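Long-range contacts in endoglucanase A (Clostridium cellulolyticum, PDB 1EDG), which hydrolyses internal beta-1,4-glucosidic bonds of cellulose as a family 5 glycoside hydrolase, with a TIM-barrel catalytic domain: residues A4-N9 and N315-V320; L10-K15 and Y326-K331; F39-G44 and T55-I60; V82-H87 and H122-K127; L219-Y224 and N247-S252. One frame throughout, in Å; residues are numbered along the deposited sequence.

Contact 1 of 5, residues A4-N9 and N315-V320; sequences ASLIPN and NLKTRV
Apolar side chains carry this contact. Leu6, at the end of the short 3-10 segment 4-6, directs its side chain at the first turn of helix 316-332 and forks over it. One branch, CD1, meets Leu316 CD1 at 3.8 Å, the two leucines crossing at about a right angle. The other, CD2, rests on the aliphatic root of Lys317, 4.0 Å from its CG, while the lysine chain runs on to a salt bridge with Glu321. Val320, one turn further along, has CG1 anti to the backbone N (chi1 173°), which aims this methyl at the N-terminal segment. Ile7 CB points away from the helix, yet its CG1 still reaches Val320 CG1 at 3.9 Å, and Pro8 CD adds a looser touch. The helix is one of those that surround the (beta/alpha)8 barrel of the domain, so residues 4-9 lie as an arm against the outside of the barrel. Backbone contacts centre on that same methyl: Val320 CG1 lies 3.6 Å from Leu6 O and 3.7 Å from Ile7 CA. Helix 365-374 takes part from beside them, with Lys373 against Ile7, Ile367 against Val320, and Tyr374 OH hydrogen-bonded to Pro8 O.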
# COMPACT_ATOMS: atom_id res chain seq x y z
N ALA A 4 27.40 8.96 -0.04
CA ALA A 4 27.16 7.66 -0.64
C ALA A 4 27.76 6.50 0.17
O ALA A 4 27.33 5.35 0.01
CB ALA A 4 27.69 7.63 -2.07
N SER A 5 28.70 6.78 1.06
CA SER A 5 29.31 5.73 1.86
C SER A 5 28.36 5.10 2.89
O SER A 5 28.68 4.07 3.49
CB SER A 5 30.58 6.24 2.55
OG SER A 5 30.27 7.05 3.67
N LEU A 6 27.21 5.72 3.10
CA LEU A 6 26.25 5.20 4.07
C LEU A 6 25.53 3.94 3.60
O LEU A 6 25.10 3.12 4.41
CB LEU A 6 25.21 6.27 4.44
CG LEU A 6 25.75 7.54 5.10
CD1 LEU A 6 24.59 8.45 5.52
CD2 LEU A 6 26.60 7.17 6.32
N ILE A 7 25.41 3.79 2.28
CA ILE A 7 24.73 2.64 1.69
C ILE A 7 25.56 1.36 1.86
O ILE A 7 26.72 1.30 1.44
CB ILE A 7 24.45 2.90 0.19
CG1 ILE A 7 23.58 4.15 0.04
CG2 ILE A 7 23.75 1.70 -0.44
CD1 ILE A 7 23.38 4.59 -1.39
N PRO A 8 24.99 0.34 2.52
CA PRO A 8 25.69 -0.93 2.74
C PRO A 8 25.88 -1.74 1.46
O PRO A 8 25.10 -1.61 0.52
CB PRO A 8 24.77 -1.65 3.73
CG PRO A 8 23.40 -1.19 3.30
CD PRO A 8 23.62 0.29 3.08
N ASN A 9 26.93 -2.55 1.44
CA ASN A 9 27.25 -3.40 0.31
C ASN A 9 26.66 -4.76 0.65
O ASN A 9 27.18 -5.45 1.53
CB ASN A 9 28.76 -3.51 0.14
CG ASN A 9 29.17 -4.21 -1.14
OD1 ASN A 9 28.60 -5.24 -1.51
ND2 ASN A 9 30.15 -3.65 -1.83
N ASN A 315 18.52 9.66 12.56
CA ASN A 315 19.35 8.46 12.47
C ASN A 315 19.51 8.03 11.01
O ASN A 315 19.16 6.91 10.64
CB ASN A 315 18.73 7.32 13.29
CG ASN A 315 17.27 7.00 12.91
OD1 ASN A 315 16.71 6.00 13.35
ND2 ASN A 315 16.64 7.85 12.10
N LEU A 316 20.05 8.94 10.21
CA LEU A 316 20.25 8.72 8.78
C LEU A 316 20.92 7.38 8.44
O LEU A 316 20.34 6.57 7.73
CB LEU A 316 21.09 9.85 8.17
CG LEU A 316 20.66 10.50 6.85
CD1 LEU A 316 21.88 11.10 6.18
CD2 LEU A 316 19.99 9.52 5.92
N LYS A 317 22.13 7.17 8.95
CA LYS A 317 22.87 5.95 8.65
C LYS A 317 22.07 4.68 8.94
O LYS A 317 21.99 3.79 8.08
CB LYS A 317 24.20 5.92 9.40
CG LYS A 317 25.08 4.71 9.07
CD LYS A 317 26.45 4.83 9.73
CE LYS A 317 27.33 3.62 9.46
NZ LYS A 317 26.95 2.43 10.28
N THR A 318 21.48 4.61 10.13
CA THR A 318 20.70 3.44 10.52
C THR A 318 19.51 3.23 9.59
O THR A 318 19.20 2.10 9.21
CB THR A 318 20.23 3.56 11.98
OG1 THR A 318 21.36 3.78 12.83
CG2 THR A 318 19.52 2.28 12.42
N ARG A 319 18.86 4.32 9.18
CA ARG A 319 17.73 4.22 8.26
C ARG A 319 18.16 3.81 6.85
O ARG A 319 17.44 3.07 6.17
CB ARG A 319 16.90 5.51 8.24
CG ARG A 319 16.13 5.76 9.55
CD ARG A 319 14.94 6.72 9.36
NE ARG A 319 15.33 8.05 8.89
CZ ARG A 319 14.56 8.84 8.14
NH1 ARG A 319 13.36 8.44 7.77
NH2 ARG A 319 15.01 10.02 7.76
N VAL A 320 19.34 4.25 6.42
CA VAL A 320 19.83 3.86 5.09
C VAL A 320 20.09 2.35 5.10
O VAL A 320 19.68 1.63 4.18
CB VAL A 320 21.15 4.61 4.73
CG1 VAL A 320 21.72 4.04 3.42
CG2 VAL A 320 20.88 6.10 4.57

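Contact 2 of 5, residues L10-K15 and Y326-K331; sequences LQIPQK and YVAQAK
Ile12 and Gln329 cross at about a right angle, the isoleucine methyls lying off one face of the glutamine amide. Ile12 CD1 is 3.5 Å from Gln329 NE2, and Ile12 CG2 is 3.7 Å from Gln329 OE1, so a methyl lies by each end of the amide, on the same side of its plane. The bend of Gln329 at chi2 (-67°) brings its tip back toward the extended chain. Beside this pair, Ala328 points its CB toward residues 10-15 and is met by two side chains: Leu10 CD1 and Ile12 CG1 each approach Ala328 CB to 4.1 Å. A methyl group is all that Ala328 puts between helix and arm, and the nearest CA pair, Ile12 and Ala328, stands 6.8 Å apart. Residues 326-331 lie near the end of helix 316-332, which packs on the outside of the (beta/alpha)8 barrel; Tyr326, on another face of it, reaches strands 303-308 and 336-339. Further along, Gln14 and Lys331 also cross at about a right angle. Lys331 NZ gives a hydrogen bond of 3.0 Å to Gln14 OE1, coming in nearly along the C=O axis. The other end of the Gln14 amide is held too, which helps set its rotation: NE2 donates to Lys15 O at 3.0 Å on a lone pair of that carbonyl, almost in the amide plane.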
# COMPACT_ATOMS: atom_id res chain seq x y z
N LEU A 10 25.57 -5.12 -0.01
CA LEU A 10 24.89 -6.38 0.26
C LEU A 10 24.88 -7.33 -0.93
O LEU A 10 24.77 -6.89 -2.08
CB LEU A 10 23.44 -6.11 0.68
CG LEU A 10 23.21 -5.14 1.85
CD1 LEU A 10 21.72 -4.83 1.98
CD2 LEU A 10 23.75 -5.73 3.14
N GLN A 11 25.02 -8.62 -0.64
CA GLN A 11 25.00 -9.66 -1.66
C GLN A 11 24.09 -10.78 -1.15
O GLN A 11 24.55 -11.83 -0.71
CB GLN A 11 26.41 -10.21 -1.92
CG GLN A 11 27.35 -9.22 -2.60
CD GLN A 11 26.81 -8.73 -3.94
OE1 GLN A 11 26.37 -9.52 -4.78
NE2 GLN A 11 26.86 -7.41 -4.14
N ILE A 12 22.78 -10.52 -1.17
CA ILE A 12 21.79 -11.49 -0.70
C ILE A 12 21.44 -12.48 -1.81
O ILE A 12 21.07 -12.07 -2.92
CB ILE A 12 20.49 -10.77 -0.24
CG1 ILE A 12 20.82 -9.62 0.72
CG2 ILE A 12 19.54 -11.77 0.41
CD1 ILE A 12 21.63 -10.03 1.94
N PRO A 13 21.57 -13.79 -1.54
CA PRO A 13 21.26 -14.83 -2.51
C PRO A 13 19.79 -14.80 -2.96
O PRO A 13 18.89 -14.70 -2.13
CB PRO A 13 21.55 -16.12 -1.74
CG PRO A 13 22.60 -15.70 -0.76
CD PRO A 13 22.07 -14.38 -0.28
N GLN A 14 19.57 -14.86 -4.26
CA GLN A 14 18.23 -14.86 -4.83
C GLN A 14 17.58 -16.23 -4.63
O GLN A 14 18.22 -17.26 -4.86
CB GLN A 14 18.31 -14.53 -6.33
CG GLN A 14 17.01 -14.74 -7.13
CD GLN A 14 15.95 -13.67 -6.87
OE1 GLN A 14 16.21 -12.47 -7.00
NE2 GLN A 14 14.75 -14.11 -6.50
N LYS A 15 16.34 -16.25 -4.16
CA LYS A 15 15.63 -17.50 -3.95
C LYS A 15 14.89 -17.89 -5.22
O LYS A 15 14.67 -17.04 -6.09
CB LYS A 15 14.66 -17.39 -2.77
CG LYS A 15 15.36 -17.16 -1.45
CD LYS A 15 14.41 -17.28 -0.28
CE LYS A 15 15.12 -17.04 1.05
NZ LYS A 15 16.17 -18.06 1.37
N TYR A 326 16.02 -4.18 3.99
CA TYR A 326 14.60 -4.50 3.84
C TYR A 326 14.26 -4.77 2.36
O TYR A 326 13.70 -5.81 2.01
CB TYR A 326 13.75 -3.34 4.39
CG TYR A 326 12.26 -3.61 4.53
CD1 TYR A 326 11.44 -3.68 3.40
CD2 TYR A 326 11.68 -3.77 5.79
CE1 TYR A 326 10.06 -3.91 3.53
CE2 TYR A 326 10.30 -4.00 5.92
CZ TYR A 326 9.50 -4.06 4.79
OH TYR A 326 8.15 -4.26 4.90
N VAL A 327 14.63 -3.84 1.48
CA VAL A 327 14.35 -3.99 0.06
C VAL A 327 15.09 -5.17 -0.57
O VAL A 327 14.52 -5.92 -1.36
CB VAL A 327 14.66 -2.68 -0.72
CG1 VAL A 327 14.48 -2.89 -2.22
CG2 VAL A 327 13.74 -1.55 -0.23
N ALA A 328 16.37 -5.35 -0.21
CA ALA A 328 17.17 -6.45 -0.74
C ALA A 328 16.57 -7.81 -0.35
O ALA A 328 16.47 -8.71 -1.19
CB ALA A 328 18.61 -6.35 -0.25
N GLN A 329 16.17 -7.95 0.91
CA GLN A 329 15.59 -9.20 1.39
C GLN A 329 14.25 -9.49 0.70
O GLN A 329 13.93 -10.63 0.39
CB GLN A 329 15.42 -9.17 2.91
CG GLN A 329 16.74 -9.16 3.69
CD GLN A 329 17.52 -10.47 3.57
OE1 GLN A 329 17.00 -11.50 3.13
NE2 GLN A 329 18.79 -10.43 3.95
N ALA A 330 13.47 -8.44 0.45
CA ALA A 330 12.18 -8.61 -0.23
C ALA A 330 12.41 -9.03 -1.68
O ALA A 330 11.76 -9.96 -2.19
CB ALA A 330 11.35 -7.31 -0.16
N LYS A 331 13.36 -8.38 -2.35
CA LYS A 331 13.67 -8.68 -3.75
C LYS A 331 14.11 -10.14 -3.93
O LYS A 331 13.71 -10.80 -4.89
CB LYS A 331 14.74 -7.70 -4.26
CG LYS A 331 15.06 -7.79 -5.75
CD LYS A 331 16.20 -8.76 -6.00
CE LYS A 331 16.60 -8.82 -7.45
NZ LYS A 331 17.60 -9.91 -7.65

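Contact 3 of 5, residues F39-G44 and T55-I60; sequences FDAFNG and TSWSGI
Asn43 supplies both acceptors for the hydrogen bonds between these segments, one from its backbone and one from its side chain. Ser56 OG, set anti to the backbone N (chi1 -175°), donates to Asn43 O at 2.8 Å, in the carbonyl plane and on a lone pair. Trp57 NE1 donates to Asn43 OD1 at 3.0 Å; the bond is bent, with 139° at the hydrogen, and although the oxygen lies close to the indole plane, the indole nitrogen sits above the plane of the amide carbonyl. Asn43 CG takes the crowded position between backbone N and carbonyl carbon, which brings OD1 round to the indole edge. Segment 39-44 belongs to the loop that follows the first barrel strand, 32-34, at the C-terminal end of the (beta/alpha)8 barrel, and the short helix 53-56 folds back on it. Ala41 covers one face of the indole: its CA sits 3.6 Å above the centroid of the six-membered ring as a CH-pi contact, and its CB is 3.5 Å from Trp57 CD2. Phe42 meets the same tryptophan in an offset edge-to-face pair, planes at 68°, with the indole edge toward the phenyl face. The carboxylate of Asp40 turns back to the backbone just before it, OD1 accepting from Thr38 N. On the helical side, Gly59 N closes a turn on Thr55 O at 2.7 Å.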
# COMPACT_ATOMS: atom_id res chain seq x y z
N PHE A 39 -5.12 12.25 -0.88
CA PHE A 39 -6.53 11.95 -1.12
C PHE A 39 -7.15 11.07 -0.02
O PHE A 39 -8.37 10.88 0.01
CB PHE A 39 -6.73 11.32 -2.49
CG PHE A 39 -6.42 12.26 -3.63
CD1 PHE A 39 -7.24 13.34 -3.90
CD2 PHE A 39 -5.30 12.06 -4.43
CE1 PHE A 39 -6.96 14.22 -4.95
CE2 PHE A 39 -5.01 12.93 -5.49
CZ PHE A 39 -5.85 14.01 -5.74
N ASP A 40 -6.29 10.55 0.86
CA ASP A 40 -6.71 9.71 1.99
C ASP A 40 -7.14 10.52 3.22
O ASP A 40 -7.65 9.94 4.20
CB ASP A 40 -5.62 8.68 2.37
CG ASP A 40 -4.21 9.26 2.38
OD1 ASP A 40 -3.78 9.81 1.36
OD2 ASP A 40 -3.50 9.10 3.40
N ALA A 41 -6.93 11.83 3.19
CA ALA A 41 -7.32 12.69 4.31
C ALA A 41 -8.85 12.67 4.41
O ALA A 41 -9.55 12.76 3.40
CB ALA A 41 -6.82 14.11 4.09
N PHE A 42 -9.38 12.54 5.63
CA PHE A 42 -10.83 12.50 5.81
C PHE A 42 -11.37 13.52 6.81
O PHE A 42 -12.55 13.49 7.15
CB PHE A 42 -11.29 11.08 6.19
CG PHE A 42 -10.69 10.57 7.46
CD1 PHE A 42 -11.30 10.81 8.69
CD2 PHE A 42 -9.52 9.83 7.44
CE1 PHE A 42 -10.75 10.32 9.87
CE2 PHE A 42 -8.96 9.33 8.61
CZ PHE A 42 -9.58 9.58 9.83
N ASN A 43 -10.51 14.41 7.27
CA ASN A 43 -10.91 15.46 8.21
C ASN A 43 -9.89 16.58 8.13
O ASN A 43 -8.93 16.50 7.36
CB ASN A 43 -11.05 14.92 9.64
CG ASN A 43 -9.75 14.37 10.21
OD1 ASN A 43 -8.65 14.82 9.86
ND2 ASN A 43 -9.87 13.39 11.10
N GLY A 44 -10.12 17.65 8.89
CA GLY A 44 -9.19 18.77 8.87
C GLY A 44 -9.66 19.95 9.69
O GLY A 44 -10.83 20.05 10.04
N THR A 55 -5.31 18.84 0.20
CA THR A 55 -4.26 19.61 0.87
C THR A 55 -4.41 19.64 2.39
O THR A 55 -3.49 20.08 3.10
CB THR A 55 -4.25 21.05 0.34
OG1 THR A 55 -5.53 21.65 0.56
CG2 THR A 55 -3.96 21.06 -1.16
N SER A 56 -5.54 19.16 2.89
CA SER A 56 -5.82 19.15 4.32
C SER A 56 -4.67 18.64 5.20
O SER A 56 -4.30 19.30 6.19
CB SER A 56 -7.09 18.34 4.60
OG SER A 56 -7.43 18.42 5.97
N TRP A 57 -4.14 17.47 4.88
CA TRP A 57 -3.05 16.89 5.66
C TRP A 57 -1.69 17.08 4.97
O TRP A 57 -0.66 17.17 5.64
CB TRP A 57 -3.26 15.39 5.89
CG TRP A 57 -4.45 15.01 6.70
CD1 TRP A 57 -5.34 15.85 7.32
CD2 TRP A 57 -4.90 13.68 6.99
NE1 TRP A 57 -6.30 15.12 7.98
CE2 TRP A 57 -6.05 13.79 7.79
CE3 TRP A 57 -4.42 12.40 6.65
CZ2 TRP A 57 -6.75 12.66 8.26
CZ3 TRP A 57 -5.12 11.29 7.11
CH2 TRP A 57 -6.27 11.43 7.91
N SER A 58 -1.69 17.11 3.65
CA SER A 58 -0.46 17.24 2.88
C SER A 58 0.10 18.66 2.86
O SER A 58 1.31 18.86 2.86
CB SER A 58 -0.69 16.78 1.45
OG SER A 58 -1.59 17.65 0.78
N GLY A 59 -0.81 19.63 2.77
CA GLY A 59 -0.41 21.03 2.74
C GLY A 59 -0.04 21.56 1.37
O GLY A 59 0.39 22.71 1.26
N ILE A 60 -0.25 20.77 0.32
CA ILE A 60 0.10 21.22 -1.02
C ILE A 60 -0.61 20.37 -2.08
O ILE A 60 -0.80 19.17 -1.90
CB ILE A 60 1.65 21.18 -1.23
CG1 ILE A 60 2.03 21.76 -2.59
CG2 ILE A 60 2.19 19.76 -1.05
CD1 ILE A 60 3.54 21.87 -2.81

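Contact 4 of 5, residues V82-H87 and H122-K127; sequences VSWHPH and HHDVDK
Asp124 OD1 is gripped by two hydrogen bonds, both from His85. The ring nitrogen ND1 donates at 2.9 Å to the anti lone pair of Asp124 OD1, close to the imidazole plane, while His85 N comes from above the carboxylate plane at 3.0 Å and nearly straight (166°). For both to reach one oxygen, His85 CG occupies the crowded position between backbone N and carbonyl carbon (chi1 84°), and the ring stands at 78° to the carboxylate. Asp124 OD2 takes Trp84 N on its syn lone pair at 3.0 Å and also bonds Tyr144 OH, so four hydrogen bonds hold the buried carboxylate. Its negative charge would probably favour a proton on ND1, which also makes a weak, bent bond to His123 O. The two segments are the loops after neighbouring barrel strands, 77-80 and 116-120, joined at the C-terminal end of the (beta/alpha)8 barrel, the end that bears the active site in this fold. Nearer the strands the main chains meet directly, His122 N donating to Val82 O at 2.7 Å from above the carbonyl plane. Ser83 OG accepts from His123 N at 2.9 Å and bonds Asp40 O as well, so this hydroxyl ties three loops. His123, centre of an inverse gamma turn, sends ND1 to Asp40 O, and His122 ND1 lies over the centre of one face of its ring.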
# COMPACT_ATOMS: atom_id res chain seq x y z
N VAL A 82 -6.98 6.60 -1.42
CA VAL A 82 -8.14 7.49 -1.51
C VAL A 82 -9.22 7.12 -0.49
O VAL A 82 -9.63 5.97 -0.41
CB VAL A 82 -8.79 7.47 -2.91
CG1 VAL A 82 -9.94 8.49 -2.96
CG2 VAL A 82 -7.77 7.80 -3.99
N SER A 83 -9.62 8.10 0.32
CA SER A 83 -10.70 7.88 1.27
C SER A 83 -11.94 8.48 0.60
O SER A 83 -12.08 9.69 0.48
CB SER A 83 -10.41 8.58 2.60
OG SER A 83 -9.35 7.94 3.31
N TRP A 84 -12.81 7.61 0.10
CA TRP A 84 -14.01 8.04 -0.61
C TRP A 84 -15.22 8.43 0.23
O TRP A 84 -16.08 9.17 -0.25
CB TRP A 84 -14.46 6.95 -1.59
CG TRP A 84 -13.39 6.44 -2.48
CD1 TRP A 84 -12.49 5.44 -2.20
CD2 TRP A 84 -13.08 6.89 -3.81
NE1 TRP A 84 -11.65 5.25 -3.26
CE2 TRP A 84 -11.99 6.13 -4.27
CE3 TRP A 84 -13.62 7.88 -4.65
CZ2 TRP A 84 -11.42 6.31 -5.54
CZ3 TRP A 84 -13.06 8.06 -5.92
CH2 TRP A 84 -11.97 7.28 -6.35
N HIS A 85 -15.29 7.96 1.47
CA HIS A 85 -16.46 8.24 2.31
C HIS A 85 -16.91 9.70 2.48
O HIS A 85 -18.11 9.96 2.58
CB HIS A 85 -16.41 7.47 3.65
CG HIS A 85 -15.61 8.15 4.73
ND1 HIS A 85 -14.31 7.80 5.02
CD2 HIS A 85 -15.95 9.12 5.61
CE1 HIS A 85 -13.87 8.54 6.03
NE2 HIS A 85 -14.85 9.34 6.40
N PRO A 86 -15.97 10.66 2.54
CA PRO A 86 -16.50 12.03 2.69
C PRO A 86 -16.95 12.64 1.35
O PRO A 86 -17.37 13.80 1.31
CB PRO A 86 -15.33 12.78 3.32
CG PRO A 86 -14.15 12.08 2.83
CD PRO A 86 -14.53 10.63 2.84
N HIS A 87 -16.92 11.84 0.29
CA HIS A 87 -17.29 12.30 -1.05
C HIS A 87 -18.41 11.46 -1.67
O HIS A 87 -18.62 11.48 -2.89
CB HIS A 87 -16.06 12.27 -1.94
CG HIS A 87 -14.89 13.01 -1.36
ND1 HIS A 87 -13.90 12.38 -0.64
CD2 HIS A 87 -14.60 14.33 -1.34
CE1 HIS A 87 -13.05 13.29 -0.19
NE2 HIS A 87 -13.45 14.48 -0.60
N HIS A 122 -9.25 3.81 1.13
CA HIS A 122 -8.35 3.88 2.27
C HIS A 122 -9.03 3.97 3.63
O HIS A 122 -9.46 2.94 4.16
CB HIS A 122 -7.35 5.02 2.05
CG HIS A 122 -5.98 4.74 2.60
ND1 HIS A 122 -5.52 5.27 3.79
CD2 HIS A 122 -4.96 3.99 2.11
CE1 HIS A 122 -4.28 4.87 4.00
NE2 HIS A 122 -3.92 4.09 2.99
N HIS A 123 -9.14 5.17 4.20
CA HIS A 123 -9.75 5.33 5.52
C HIS A 123 -11.28 5.35 5.38
O HIS A 123 -11.93 6.38 5.63
CB HIS A 123 -9.25 6.62 6.19
CG HIS A 123 -7.78 6.60 6.53
ND1 HIS A 123 -6.94 7.65 6.24
CD2 HIS A 123 -7.03 5.67 7.17
CE1 HIS A 123 -5.73 7.37 6.70
NE2 HIS A 123 -5.76 6.18 7.27
N ASP A 124 -11.83 4.22 4.96
CA ASP A 124 -13.27 4.10 4.76
C ASP A 124 -13.93 3.08 5.69
O ASP A 124 -15.03 2.61 5.43
CB ASP A 124 -13.58 3.78 3.30
CG ASP A 124 -13.38 4.98 2.38
OD1 ASP A 124 -13.37 6.13 2.89
OD2 ASP A 124 -13.27 4.79 1.16
N VAL A 125 -13.23 2.72 6.77
CA VAL A 125 -13.77 1.79 7.75
C VAL A 125 -14.56 2.70 8.70
O VAL A 125 -13.97 3.38 9.54
CB VAL A 125 -12.66 1.06 8.55
CG1 VAL A 125 -13.28 0.04 9.51
CG2 VAL A 125 -11.67 0.38 7.61
N ASP A 126 -15.87 2.73 8.52
CA ASP A 126 -16.76 3.58 9.31
C ASP A 126 -18.14 2.94 9.25
O ASP A 126 -18.72 2.80 8.18
CB ASP A 126 -16.81 4.97 8.67
CG ASP A 126 -17.56 5.98 9.52
OD1 ASP A 126 -18.79 5.86 9.67
OD2 ASP A 126 -16.91 6.91 10.04
N LYS A 127 -18.69 2.61 10.42
CA LYS A 127 -20.00 1.96 10.51
C LYS A 127 -21.15 2.68 9.80
O LYS A 127 -22.02 2.03 9.21
CB LYS A 127 -20.36 1.75 11.98
CG LYS A 127 -19.45 0.76 12.68
CD LYS A 127 -19.67 0.75 14.18
CE LYS A 127 -18.76 -0.28 14.82
NZ LYS A 127 -18.86 -0.28 16.30

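Contact 5 of 5, residues L219-Y224 and N247-S252; sequences LMCPGY and NKIIVS
Met220 and Ile250 put their side chains on the same face of the sheet, crossing obliquely. Met220 CB is 3.9 Å from Ile250 O; CG, anti to its own carbonyl carbon, lies 3.8 Å from Ile250 CB. The chain stays extended through chi2 to SD, then bends at chi3 (66°), which carries CE to the next residue on that face, Ser252, 3.9 Å from its OG. On the other face, Leu219 CB touches Ile249 CD1, and Cys221 SG touches Ile249 CG2 at 4.0 Å. Between the two faces runs a parallel ladder in which donors alternate between the strands: Leu219 N to Lys248 O, Ile250 N to Leu219 O (2.8 Å, 177°), Cys221 N to Ile250 O and Ser252 N to Cys221 O. The last donor stands above the carbonyl plane of Cys221. Beyond it a water links the two chains, accepting from Gly223 N at 2.9 Å and donating to Ser252 O at 2.8 Å. These are the fifth and sixth strands of the (beta/alpha)8 barrel, their short axes at 36°. Met220 looks toward Ile164 and Glu166 of strand 163-166 and Ile304 of strand 303-308, whereas Leu219 and Cys221 face outward onto Arg208 and Asn200 of helix 187-209.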
# COMPACT_ATOMS: atom_id res chain seq x y z
N LEU A 219 -5.80 -7.32 -9.40
CA LEU A 219 -6.51 -6.81 -8.25
C LEU A 219 -5.74 -7.19 -6.98
O LEU A 219 -5.15 -8.26 -6.92
CB LEU A 219 -7.93 -7.40 -8.20
CG LEU A 219 -8.79 -7.24 -9.45
CD1 LEU A 219 -10.14 -7.94 -9.28
CD2 LEU A 219 -9.01 -5.76 -9.76
N MET A 220 -5.75 -6.31 -5.98
CA MET A 220 -5.05 -6.58 -4.72
C MET A 220 -6.04 -6.79 -3.57
O MET A 220 -7.03 -6.06 -3.44
CB MET A 220 -4.11 -5.42 -4.37
CG MET A 220 -2.87 -5.34 -5.24
SD MET A 220 -1.97 -3.77 -5.05
CE MET A 220 -1.41 -3.88 -3.34
N CYS A 221 -5.73 -7.77 -2.72
CA CYS A 221 -6.57 -8.10 -1.58
C CYS A 221 -5.75 -8.31 -0.31
O CYS A 221 -4.78 -9.07 -0.32
CB CYS A 221 -7.37 -9.38 -1.86
SG CYS A 221 -8.47 -9.28 -3.28
N PRO A 222 -6.08 -7.58 0.77
CA PRO A 222 -5.39 -7.70 2.05
C PRO A 222 -6.16 -8.64 2.99
O PRO A 222 -7.32 -8.99 2.72
CB PRO A 222 -5.44 -6.28 2.59
CG PRO A 222 -6.79 -5.83 2.16
CD PRO A 222 -6.90 -6.35 0.73
N GLY A 223 -5.49 -9.07 4.05
CA GLY A 223 -6.11 -9.89 5.07
C GLY A 223 -6.38 -8.91 6.20
O GLY A 223 -6.28 -7.70 6.00
N TYR A 224 -6.66 -9.41 7.40
CA TYR A 224 -6.94 -8.55 8.55
C TYR A 224 -5.83 -7.51 8.78
O TYR A 224 -4.66 -7.87 8.95
CB TYR A 224 -7.14 -9.40 9.82
CG TYR A 224 -7.72 -8.64 10.99
CD1 TYR A 224 -9.09 -8.42 11.10
CD2 TYR A 224 -6.90 -8.11 11.98
CE1 TYR A 224 -9.63 -7.68 12.15
CE2 TYR A 224 -7.42 -7.38 13.04
CZ TYR A 224 -8.78 -7.16 13.12
OH TYR A 224 -9.28 -6.39 14.14
N ASN A 247 -4.26 -16.47 -12.06
CA ASN A 247 -3.30 -15.78 -11.20
C ASN A 247 -3.32 -14.25 -11.35
O ASN A 247 -2.27 -13.62 -11.50
CB ASN A 247 -1.89 -16.33 -11.50
CG ASN A 247 -0.91 -16.09 -10.37
OD1 ASN A 247 -1.28 -16.07 -9.20
ND2 ASN A 247 0.37 -15.97 -10.72
N LYS A 248 -4.51 -13.66 -11.31
CA LYS A 248 -4.65 -12.20 -11.44
C LYS A 248 -4.92 -11.49 -10.11
O LYS A 248 -5.23 -10.30 -10.09
CB LYS A 248 -5.75 -11.85 -12.45
CG LYS A 248 -5.35 -12.07 -13.90
CD LYS A 248 -4.19 -11.17 -14.27
CE LYS A 248 -3.83 -11.30 -15.73
NZ LYS A 248 -3.25 -12.64 -16.02
N ILE A 249 -4.82 -12.23 -9.00
CA ILE A 249 -5.07 -11.65 -7.67
C ILE A 249 -3.75 -11.56 -6.91
O ILE A 249 -3.02 -12.55 -6.77
CB ILE A 249 -6.09 -12.49 -6.83
CG1 ILE A 249 -7.40 -12.70 -7.61
CG2 ILE A 249 -6.36 -11.81 -5.50
CD1 ILE A 249 -8.11 -11.42 -7.99
N ILE A 250 -3.44 -10.36 -6.43
CA ILE A 250 -2.21 -10.08 -5.69
C ILE A 250 -2.52 -9.90 -4.20
O ILE A 250 -3.47 -9.20 -3.84
CB ILE A 250 -1.55 -8.78 -6.22
CG1 ILE A 250 -1.26 -8.90 -7.71
CG2 ILE A 250 -0.27 -8.47 -5.45
CD1 ILE A 250 -0.82 -7.60 -8.35
N VAL A 251 -1.72 -10.52 -3.34
CA VAL A 251 -1.89 -10.39 -1.90
C VAL A 251 -1.23 -9.08 -1.45
O VAL A 251 -0.10 -8.77 -1.85
CB VAL A 251 -1.23 -11.56 -1.14
CG1 VAL A 251 -1.47 -11.43 0.36
CG2 VAL A 251 -1.77 -12.89 -1.66
N SER A 252 -1.93 -8.32 -0.61
CA SER A 252 -1.43 -7.06 -0.10
C SER A 252 -1.05 -7.15 1.37
O SER A 252 -1.83 -7.65 2.19
CB SER A 252 -2.51 -5.98 -0.28
OG SER A 252 -2.13 -4.77 0.35
O HOH W 1 -2.69 -8.95 4.57

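Overall arrangement
From the N terminus, residues 4-9 and then 10-15 run along helix 316-332, so contacts 1 and 2 each close a loop of more than 300 residues; they cross along the sequence, and lay the N-terminal arm on the outside of the barrel. Contacts 3, 4 and 5 fall within both of these loops and follow one another in series. Contact 3 closes a short loop after the first strand. Contact 4 closes 34 residues, joins the loops after the second and third strands and touches contact 3, so three successive barrel loops pack together. Contact 5 closes 22 and pairs strands five and six in the barrel wall, its centre about 20 Å from that of contact 4.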